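Local coordinates for protein Vv2_1132 (Vibrio vulnificus CMCP6, PDB 5Y9S) that probably binds DNA through a winged helix-turn-helix domain and regulates transcription as a tetrameric LysR-type regulator, at residues L14-S19 with S41-A46. Sequence-based numbering, arbitrary orientation.
Sequences LEDFLS and SRRIQA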
loop_
_atom_site.group_PDB
_atom_site.type_symbol
_atom_site.label_atom_id
_atom_site.label_comp_id
_atom_site.label_asym_id
_atom_site.label_seq_id
_atom_site.Cartn_x
_atom_site.Cartn_y
_atom_site.Cartn_z
ATOM N N LEU D 14 -5.033 -14.265 3.750
ATOM C CA LEU D 14 -4.042 -13.377 4.343
ATOM C C LEU D 14 -4.083 -13.447 5.858
ATOM O O LEU D 14 -3.061 -13.692 6.505
ATOM C CB LEU D 14 -4.278 -11.952 3.864
ATOM C CG LEU D 14 -4.318 -11.827 2.352
ATOM C CD1 LEU D 14 -4.618 -10.397 1.972
ATOM C CD2 LEU D 14 -3.008 -12.266 1.765
ATOM N N GLU D 15 -5.253 -13.238 6.451
ATOM C CA GLU D 15 -5.337 -13.391 7.904
ATOM C C GLU D 15 -5.096 -14.836 8.301
ATOM O O GLU D 15 -4.477 -15.093 9.339
ATOM C CB GLU D 15 -6.692 -12.900 8.433
ATOM C CG GLU D 15 -7.331 -11.790 7.587
ATOM C CD GLU D 15 -8.710 -11.339 8.099
ATOM O OE1 GLU D 15 -8.816 -11.049 9.314
ATOM O OE2 GLU D 15 -9.682 -11.278 7.295
ATOM N N ASP D 16 -5.548 -15.791 7.481
ATOM C CA ASP D 16 -5.170 -17.192 7.710
ATOM C C ASP D 16 -3.668 -17.304 7.859
ATOM O O ASP D 16 -3.161 -17.860 8.837
ATOM C CB ASP D 16 -5.630 -18.081 6.553
ATOM C CG ASP D 16 -7.123 -18.295 6.544
ATOM O OD1 ASP D 16 -7.753 -17.969 7.562
ATOM O OD2 ASP D 16 -7.674 -18.770 5.523
ATOM N N PHE D 17 -2.944 -16.721 6.904
ATOM C CA PHE D 17 -1.490 -16.768 6.933
ATOM C C PHE D 17 -0.946 -16.125 8.210
ATOM O O PHE D 17 -0.181 -16.751 8.949
ATOM C CB PHE D 17 -0.922 -16.094 5.690
ATOM C CG PHE D 17 0.542 -15.816 5.796
ATOM C CD1 PHE D 17 1.477 -16.780 5.447
ATOM C CD2 PHE D 17 0.993 -14.583 6.264
ATOM C CE1 PHE D 17 2.839 -16.522 5.557
ATOM C CE2 PHE D 17 2.350 -14.328 6.395
ATOM C CZ PHE D 17 3.276 -15.301 6.028
ATOM N N LEU D 18 -1.304 -14.860 8.467
ATOM C CA LEU D 18 -0.837 -14.182 9.679
ATOM C C LEU D 18 -1.138 -15.013 10.927
ATOM O O LEU D 18 -0.266 -15.228 11.784
ATOM C CB LEU D 18 -1.500 -12.816 9.794
ATOM C CG LEU D 18 -1.151 -11.770 8.715
ATOM C CD1 LEU D 18 -1.398 -10.362 9.201
ATOM C CD2 LEU D 18 0.282 -11.876 8.270
ATOM N N SER D 19 -2.371 -15.522 11.025
ATOM C CA SER D 19 -2.777 -16.236 12.235
ATOM C C SER D 19 -1.942 -17.492 12.458
ATOM O O SER D 19 -1.604 -17.810 13.601
ATOM C CB SER D 19 -4.266 -16.587 12.192
ATOM O OG SER D 19 -4.531 -17.648 13.092
ATOM N N SER D 41 -6.702 -25.918 7.102
ATOM C CA SER D 41 -5.690 -26.625 6.318
ATOM C C SER D 41 -5.905 -26.422 4.832
ATOM O O SER D 41 -4.956 -26.148 4.089
ATOM C CB SER D 41 -5.725 -28.117 6.628
ATOM O OG SER D 41 -4.854 -28.381 7.689
ATOM N N ARG D 42 -7.152 -26.566 4.384
ATOM C CA ARG D 42 -7.458 -26.408 2.967
ATOM C C ARG D 42 -7.213 -24.979 2.513
ATOM O O ARG D 42 -6.794 -24.751 1.371
ATOM C CB ARG D 42 -8.902 -26.833 2.697
ATOM C CG ARG D 42 -9.204 -27.226 1.252
ATOM C CD ARG D 42 -10.488 -28.063 1.201
ATOM N NE ARG D 42 -10.297 -29.408 1.743
ATOM C CZ ARG D 42 -10.963 -29.917 2.779
ATOM N NH1 ARG D 42 -11.881 -29.186 3.408
ATOM N NH2 ARG D 42 -10.714 -31.166 3.182
ATOM N N ARG D 43 -7.434 -24.004 3.397
ATOM C CA ARG D 43 -7.202 -22.627 2.995
ATOM C C ARG D 43 -5.714 -22.373 2.851
ATOM O O ARG D 43 -5.265 -21.834 1.834
ATOM C CB ARG D 43 -7.841 -21.667 3.996
ATOM C CG ARG D 43 -9.369 -21.837 4.078
ATOM C CD ARG D 43 -10.138 -20.523 4.126
ATOM N NE ARG D 43 -9.757 -19.731 5.280
ATOM C CZ ARG D 43 -10.632 -19.244 6.141
ATOM N NH1 ARG D 43 -11.912 -19.496 5.948
ATOM N NH2 ARG D 43 -10.232 -18.521 7.184
ATOM N N ILE D 44 -4.928 -22.813 3.841
ATOM C CA ILE D 44 -3.479 -22.640 3.799
ATOM C C ILE D 44 -2.897 -23.309 2.557
ATOM O O ILE D 44 -1.971 -22.790 1.913
ATOM C CB ILE D 44 -2.867 -23.192 5.095
ATOM C CG1 ILE D 44 -3.323 -22.328 6.287
ATOM C CG2 ILE D 44 -1.358 -23.309 4.983
ATOM C CD1 ILE D 44 -2.540 -21.025 6.451
ATOM N N GLN D 45 -3.441 -24.460 2.188
ATOM C CA GLN D 45 -2.935 -25.166 1.022
ATOM C C GLN D 45 -3.286 -24.424 -0.261
ATOM O O GLN D 45 -2.432 -24.258 -1.136
ATOM C CB GLN D 45 -3.481 -26.593 1.012
ATOM C CG GLN D 45 -3.520 -27.235 -0.355
ATOM C CD GLN D 45 -3.803 -28.733 -0.274
ATOM O OE1 GLN D 45 -4.739 -29.156 0.407
ATOM N NE2 GLN D 45 -2.987 -29.536 -0.952
ATOM N N ALA D 46 -4.522 -23.917 -0.363
ATOM C CA ALA D 46 -4.887 -23.108 -1.525
ATOM C C ALA D 46 -4.008 -21.866 -1.641
ATOM O O ALA D 46 -3.605 -21.485 -2.748
ATOM C CB ALA D 46 -6.353 -22.702 -1.451
#
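Asp16 and Arg43 form a two-pronged salt bridge between helix 11-22 and helix 37-51. Arg43 offers the edge of its guanidinium that carries NE and NH2. The carboxylate of Asp16 meets that edge almost in plane, with the two planes only 12° apart. Arg43 NH2 donates to the syn lone pair of Asp16 OD1 at 2.6 Å, and the bond is nearly straight (177°). The second bond, from Arg43 NE to Asp16 OD2, is modelled at 2.3 Å; so short a length is doubtful in detail. Bends at chi2 and chi3 turn the Arg43 chain so that NE and NH2 face the acid. Beside this polar pair, Ile44 sets its CD1 against the backbone of helix 11-22, 4.0 Å from Asp16 O. The Phe17 ring packs with Phe56 and Phe72. Asp16 is buried, and its OD1 also pairs with Arg33, so two arginines share the acid. Their positive charges probably favour its ionised form. The short helix segments cross at -105°, 9.7 Å apart. By its place after helix 26-32, helix 37-51 is probably the recognition helix of the helix-turn-helix, and the salt bridge ties it to the first helix of the LysR-type DNA-binding domain.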